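Phosphoserine aminotransferase from Bacillus alcalophilus catalyses the reversible, pyridoxal-phosphate-dependent transamination of 3-phosphohydroxypyruvate to phosphoserine, the second step of serine biosynthesis from 3-phosphoglycerate. Local coordinates of one contact, PDB 2BI1 (chain A, 1.69 Å), residues 70-75 and 204-209, beside the matching contact of the related phosphoserine aminotransferase from Bacillus circulans, PDB 1BT4 (chain B, 2.30 Å), residues 70-75 and 204-209. Both blocks share one frame: the second was fitted to the first on N, CA, C and O of the twelve residues, RMSD 0.18 Å. Numbering follows each deposited sequence.

Structure 1 (2BI1); sequences LFLQGG and TVVIVK. With PLP (pyridoxal-5'-phosphate), chain C.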
loop_
_atom_site.group_PDB
_atom_site.type_symbol
_atom_site.label_atom_id
_atom_site.label_comp_id
_atom_site.label_asym_id
_atom_site.label_seq_id
_atom_site.Cartn_x
_atom_site.Cartn_y
_atom_site.Cartn_z
ATOM N N LEU A 70 0.649 14.069 -3.021
ATOM C CA LEU A 70 0.949 13.049 -2.029
ATOM C C LEU A 70 0.756 11.677 -2.658
ATOM O O LEU A 70 -0.116 11.514 -3.503
ATOM C CB LEU A 70 0.068 13.163 -0.793
ATOM C CG LEU A 70 0.039 14.534 -0.127
ATOM C CD1 LEU A 70 -0.931 14.473 1.053
ATOM C CD2 LEU A 70 1.433 14.975 0.293
ATOM N N PHE A 71 1.611 10.750 -2.211
ATOM C CA PHE A 71 1.501 9.341 -2.569
ATOM C C PHE A 71 1.262 8.572 -1.266
ATOM O O PHE A 71 2.192 8.437 -0.464
ATOM C CB PHE A 71 2.751 8.832 -3.270
ATOM C CG PHE A 71 3.069 9.505 -4.602
ATOM C CD1 PHE A 71 4.377 9.780 -4.975
ATOM C CD2 PHE A 71 2.043 9.851 -5.479
ATOM C CE1 PHE A 71 4.685 10.371 -6.186
ATOM C CE2 PHE A 71 2.346 10.439 -6.694
ATOM C CZ PHE A 71 3.657 10.701 -7.062
ATOM N N LEU A 72 0.048 8.107 -1.034
ATOM C CA LEU A 72 -0.328 7.553 0.267
ATOM C C LEU A 72 -0.746 6.091 0.148
ATOM O O LEU A 72 -1.158 5.696 -0.935
ATOM C CB LEU A 72 -1.510 8.307 0.895
ATOM C CG LEU A 72 -1.240 9.797 1.159
ATOM C CD1 LEU A 72 -2.464 10.372 1.867
ATOM C CD2 LEU A 72 0.057 10.007 1.925
ATOM N N GLN A 73 -0.675 5.297 1.216
ATOM C CA GLN A 73 -1.227 3.951 1.148
ATOM C C GLN A 73 -2.675 3.989 1.643
ATOM O O GLN A 73 -3.050 4.987 2.263
ATOM C CB GLN A 73 -0.434 2.967 2.011
ATOM C CG GLN A 73 1.037 2.919 1.636
ATOM C CD GLN A 73 1.804 1.913 2.502
ATOM O OE1 GLN A 73 1.395 0.752 2.568
ATOM N NE2 GLN A 73 2.886 2.373 3.105
ATOM N N GLY A 74 -3.414 2.913 1.406
ATOM C CA GLY A 74 -4.708 2.785 2.068
ATOM C C GLY A 74 -5.867 2.849 1.092
ATOM O O GLY A 74 -7.004 2.555 1.490
ATOM N N GLY A 75 -5.585 3.220 -0.151
ATOM C CA GLY A 75 -6.667 3.257 -1.130
ATOM C C GLY A 75 -7.549 4.490 -0.962
ATOM O O GLY A 75 -7.420 5.285 -0.030
ATOM N N THR A 204 -2.225 5.651 -3.521
ATOM C CA THR A 204 -3.338 6.567 -3.704
ATOM C C THR A 204 -2.782 7.964 -3.953
ATOM O O THR A 204 -1.984 8.429 -3.136
ATOM C CB THR A 204 -4.244 6.552 -2.456
ATOM O OG1 THR A 204 -4.821 5.248 -2.363
ATOM C CG2 THR A 204 -5.378 7.550 -2.599
ATOM N N VAL A 205 -3.177 8.607 -5.055
ATOM C CA VAL A 205 -2.656 9.932 -5.375
ATOM C C VAL A 205 -3.583 10.953 -4.741
ATOM O O VAL A 205 -4.792 10.858 -4.946
ATOM C CB VAL A 205 -2.596 10.180 -6.887
ATOM C CG1 VAL A 205 -2.217 11.631 -7.194
ATOM C CG2 VAL A 205 -1.616 9.232 -7.585
ATOM N N VAL A 206 -3.000 11.882 -3.991
ATOM C CA VAL A 206 -3.779 12.910 -3.321
ATOM C C VAL A 206 -3.179 14.266 -3.702
ATOM O O VAL A 206 -2.049 14.566 -3.338
ATOM C CB VAL A 206 -3.817 12.761 -1.790
ATOM C CG1 VAL A 206 -4.756 13.808 -1.205
ATOM C CG2 VAL A 206 -4.224 11.354 -1.375
ATOM N N ILE A 207 -3.941 15.062 -4.453
ATOM C CA ILE A 207 -3.433 16.382 -4.853
ATOM C C ILE A 207 -4.060 17.392 -3.927
ATOM O O ILE A 207 -5.289 17.470 -3.885
ATOM C CB ILE A 207 -3.741 16.651 -6.323
ATOM C CG1 ILE A 207 -3.172 15.579 -7.249
ATOM C CG2 ILE A 207 -3.270 18.054 -6.712
ATOM C CD1 ILE A 207 -3.826 15.514 -8.605
ATOM N N VAL A 208 -3.240 18.109 -3.155
ATOM C CA VAL A 208 -3.877 18.897 -2.106
ATOM C C VAL A 208 -3.435 20.352 -2.142
ATOM O O VAL A 208 -2.281 20.633 -2.419
ATOM C CB VAL A 208 -3.532 18.371 -0.705
ATOM C CG1 VAL A 208 -4.020 16.947 -0.528
ATOM C CG2 VAL A 208 -2.030 18.454 -0.482
ATOM N N LYS A 209 -4.367 21.251 -1.849
ATOM C CA LYS A 209 -3.986 22.656 -1.724
ATOM C C LYS A 209 -3.210 22.774 -0.410
ATOM O O LYS A 209 -3.769 22.488 0.659
ATOM C CB LYS A 209 -5.230 23.533 -1.771
ATOM C CG LYS A 209 -4.948 25.022 -1.909
ATOM C CD LYS A 209 -6.212 25.798 -2.247
ATOM C CE LYS A 209 -6.154 27.241 -1.771
ATOM N NZ LYS A 209 -7.269 27.579 -0.833
HETATM N N1 PLP C . -13.853 5.434 -5.124
HETATM C C2 PLP C . -14.064 5.177 -6.442
HETATM C C2A PLP C . -14.829 6.167 -7.329
HETATM C C3 PLP C . -13.633 3.998 -6.981
HETATM O O3 PLP C . -13.928 3.767 -8.291
HETATM C C4 PLP C . -12.989 3.089 -6.171
HETATM C C4A PLP C . -12.269 1.852 -6.773
HETATM C C5 PLP C . -12.840 3.329 -4.829
HETATM C C6 PLP C . -13.267 4.511 -4.294
HETATM C C5A PLP C . -12.171 2.282 -3.914
HETATM O O4P PLP C . -10.759 2.448 -3.922
HETATM P P PLP C . -9.863 1.519 -2.977
HETATM O O1P PLP C . -10.300 0.149 -3.287
HETATM O O2P PLP C . -10.220 1.967 -1.607
HETATM O O3P PLP C . -8.472 1.821 -3.351
#
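In the large mixed sheet of this class-V aminotransferase, strand 67-72, outermost within its chain, runs antiparallel to strand 204-209, the short axes of 70-72 and 204-209 making 147°, and leads into G74-G75 at the cofactor phosphate. L70 pairs with V206 and L72 with T204 as hydrogen-bonded pairs; L72 N reaches T204 O at 2.9 Å. On the face carrying these four residues, Q79 of helix 75-87 touches L72, T204 and V206, M82 also touches L72, and helix 226-231 packs on L70. L72 CD1 meets V206 CG2 at 3.8 Å, the two side chains crossing at a slant. CG anti to the carbonyl carbon (chi1 -61°) and an extended chi2 (-176°) put CD1 there. L70 CD1 lies 4.3 Å from V208 CG1. T204 OG1 approaches G75 CA to 3.0 Å, and G75 CA is 3.2 Å from PLP O3P.

How the two compare
Both structures keep the same antiparallel pairing, its backbone hydrogen bonds and the bound PLP; comparable CA atoms coincide within the error, and the side chains of L70(A), F71(A), T204(A), V205(A), V206(A) and their counterparts hold their places. The main exchange is L72(A) against I72(B), both buried. Their CB atoms coincide, and after superposition CG of L72(A) and CG1 of I72(B) are 0.3 Å apart, the two CD1 atoms 0.8 Å apart. The limb facing the valine is therefore retained: L72(A) CD1 to V206(A) CG2 is 3.8 Å and I72(B) CD1 to V206(B) CG2 3.9 Å. What differs is where the remaining methyl sits. CD2 of L72(A) has no counterpart in I72(B), whereas CG2 of I72(B) has none in L72(A), so the bulk of the second branch lies at the gamma carbon in one and at the beta carbon, beside the backbone, in the other. V208(A) and V208(B) are modelled with chi1 of -61° and 63°; the place of CG1 of V208(A) is left, yet V208(A) CG1 lies 4.3 Å from L70(A) CD1 and V208(B) CG1 3.7 Å from L70(B) CD1, so the touch is kept.

Structure 2 (1BT4); sequences LFIQGG and TVVIVR. With PLP (pyridoxal-5'-phosphate), chain D.
Strand 70-72, antiparallel to strand 204-209 (short axes 145° apart), runs into G74-G75 at the PLP pocket. L70 pairs with V206 and I72 with T204 as hydrogen-bonded pairs; I72 N reaches T204 O at 2.9 Å. On the face carrying these four residues, Q79 of helix 75-87 touches I72, T204 and V206, M82 also touches I72, and helix 226-232 packs on L70. I72 CD1 meets V206 CG2 at 3.9 Å, the two side chains crossing at a slant. CG1 anti to the carbonyl carbon (chi1 -43°) and an extended chi2 (-177°) put CD1 there, while CG2 branches off at CB. L70 CD1 lies 3.7 Å from V208 CG1. T204 OG1 approaches G75 CA to 3.0 Å, and G75 CA is 3.3 Å from PLP O1P. A modelled water stands 2.9 Å from T204 OG1 and is weakly bonded to G75 N.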
loop_
_atom_site.group_PDB
_atom_site.type_symbol
_atom_site.label_atom_id
_atom_site.label_comp_id
_atom_site.label_asym_id
_atom_site.label_seq_id
_atom_site.Cartn_x
_atom_site.Cartn_y
_atom_site.Cartn_z
ATOM N N LEU B 70 0.705 14.087 -3.264
ATOM C CA LEU B 70 1.109 13.154 -2.221
ATOM C C LEU B 70 0.809 11.716 -2.655
ATOM O O LEU B 70 -0.125 11.463 -3.416
ATOM C CB LEU B 70 0.360 13.470 -0.915
ATOM C CG LEU B 70 0.311 14.941 -0.478
ATOM C CD1 LEU B 70 -0.625 15.109 0.720
ATOM C CD2 LEU B 70 1.710 15.443 -0.145
ATOM N N PHE B 71 1.622 10.785 -2.179
ATOM C CA PHE B 71 1.458 9.369 -2.479
ATOM C C PHE B 71 1.211 8.699 -1.128
ATOM O O PHE B 71 2.102 8.641 -0.274
ATOM C CB PHE B 71 2.720 8.814 -3.160
ATOM C CG PHE B 71 2.994 9.419 -4.518
ATOM C CD1 PHE B 71 1.985 9.509 -5.474
ATOM C CD2 PHE B 71 4.257 9.919 -4.832
ATOM C CE1 PHE B 71 2.226 10.087 -6.720
ATOM C CE2 PHE B 71 4.514 10.498 -6.074
ATOM C CZ PHE B 71 3.494 10.583 -7.021
ATOM N N ILE B 72 -0.012 8.222 -0.925
ATOM C CA ILE B 72 -0.382 7.606 0.346
ATOM C C ILE B 72 -0.947 6.201 0.131
ATOM O O ILE B 72 -1.515 5.908 -0.921
ATOM C CB ILE B 72 -1.423 8.512 1.102
ATOM C CG1 ILE B 72 -0.997 9.985 1.002
ATOM C CG2 ILE B 72 -1.523 8.121 2.586
ATOM C CD1 ILE B 72 -1.873 10.959 1.750
ATOM N N GLN B 73 -0.730 5.321 1.106
ATOM C CA GLN B 73 -1.228 3.946 1.038
ATOM C C GLN B 73 -2.643 3.858 1.626
ATOM O O GLN B 73 -3.151 4.839 2.195
ATOM C CB GLN B 73 -0.287 3.003 1.796
ATOM C CG GLN B 73 1.095 2.880 1.180
ATOM C CD GLN B 73 1.963 1.863 1.887
ATOM O OE1 GLN B 73 1.641 0.678 1.924
ATOM N NE2 GLN B 73 3.067 2.319 2.463
ATOM N N GLY B 74 -3.295 2.708 1.446
ATOM C CA GLY B 74 -4.626 2.514 1.994
ATOM C C GLY B 74 -5.807 2.611 1.047
ATOM O O GLY B 74 -6.934 2.328 1.448
ATOM N N GLY B 75 -5.569 3.026 -0.193
ATOM C CA GLY B 75 -6.652 3.137 -1.155
ATOM C C GLY B 75 -7.511 4.361 -0.929
ATOM O O GLY B 75 -7.299 5.115 0.021
ATOM N N THR B 204 -2.372 5.613 -3.539
ATOM C CA THR B 204 -3.461 6.576 -3.657
ATOM C C THR B 204 -2.803 7.935 -3.886
ATOM O O THR B 204 -1.901 8.337 -3.141
ATOM C CB THR B 204 -4.327 6.644 -2.372
ATOM O OG1 THR B 204 -4.723 5.327 -1.996
ATOM C CG2 THR B 204 -5.593 7.470 -2.615
ATOM N N VAL B 205 -3.211 8.600 -4.962
ATOM C CA VAL B 205 -2.684 9.903 -5.306
ATOM C C VAL B 205 -3.585 10.950 -4.677
ATOM O O VAL B 205 -4.806 10.874 -4.809
ATOM C CB VAL B 205 -2.679 10.097 -6.840
ATOM C CG1 VAL B 205 -2.210 11.496 -7.199
ATOM C CG2 VAL B 205 -1.792 9.038 -7.499
ATOM N N VAL B 206 -2.980 11.892 -3.958
ATOM C CA VAL B 206 -3.718 12.984 -3.324
ATOM C C VAL B 206 -3.106 14.324 -3.747
ATOM O O VAL B 206 -1.922 14.572 -3.539
ATOM C CB VAL B 206 -3.686 12.893 -1.780
ATOM C CG1 VAL B 206 -4.522 14.014 -1.166
ATOM C CG2 VAL B 206 -4.191 11.545 -1.318
ATOM N N ILE B 207 -3.906 15.159 -4.399
ATOM C CA ILE B 207 -3.440 16.468 -4.830
ATOM C C ILE B 207 -4.147 17.450 -3.899
ATOM O O ILE B 207 -5.351 17.673 -3.992
ATOM C CB ILE B 207 -3.788 16.744 -6.311
ATOM C CG1 ILE B 207 -3.356 15.560 -7.177
ATOM C CG2 ILE B 207 -3.064 17.995 -6.791
ATOM C CD1 ILE B 207 -3.965 15.561 -8.562
ATOM N N VAL B 208 -3.385 18.028 -2.987
ATOM C CA VAL B 208 -3.950 18.928 -1.999
ATOM C C VAL B 208 -3.417 20.354 -2.078
ATOM O O VAL B 208 -2.227 20.566 -2.316
ATOM C CB VAL B 208 -3.676 18.345 -0.587
ATOM C CG1 VAL B 208 -2.173 18.274 -0.344
ATOM C CG2 VAL B 208 -4.400 19.131 0.482
ATOM N N ARG B 209 -4.300 21.330 -1.886
ATOM C CA ARG B 209 -3.882 22.730 -1.894
ATOM C C ARG B 209 -3.092 22.941 -0.602
ATOM O O ARG B 209 -3.597 22.682 0.497
ATOM C CB ARG B 209 -5.094 23.651 -1.944
ATOM C CG ARG B 209 -4.806 24.999 -2.557
ATOM C CD ARG B 209 -6.079 25.794 -2.676
ATOM N NE ARG B 209 -6.630 26.128 -1.368
ATOM C CZ ARG B 209 -7.914 26.399 -1.139
ATOM N NH1 ARG B 209 -8.801 26.369 -2.135
ATOM N NH2 ARG B 209 -8.306 26.731 0.086
HETATM N N1 PLP D . -14.200 5.554 -4.610
HETATM C C2 PLP D . -14.369 5.457 -5.952
HETATM C C2A PLP D . -15.154 6.512 -6.667
HETATM C C3 PLP D . -13.781 4.364 -6.602
HETATM O O3 PLP D . -13.940 4.211 -7.925
HETATM C C4 PLP D . -13.043 3.416 -5.870
HETATM C C4A PLP D . -12.322 2.326 -6.629
HETATM C C5 PLP D . -12.920 3.566 -4.453
HETATM C C6 PLP D . -13.510 4.655 -3.867
HETATM C C5A PLP D . -12.229 2.549 -3.532
HETATM O O4P PLP D . -10.849 2.417 -3.873
HETATM P P PLP D . -9.989 1.370 -2.996
HETATM O O1P PLP D . -8.546 1.571 -3.380
HETATM O O2P PLP D . -10.612 0.022 -3.207
HETATM O O3P PLP D . -10.188 1.788 -1.502
HETATM O O HOH W 1 -3.577 2.652 -1.989
#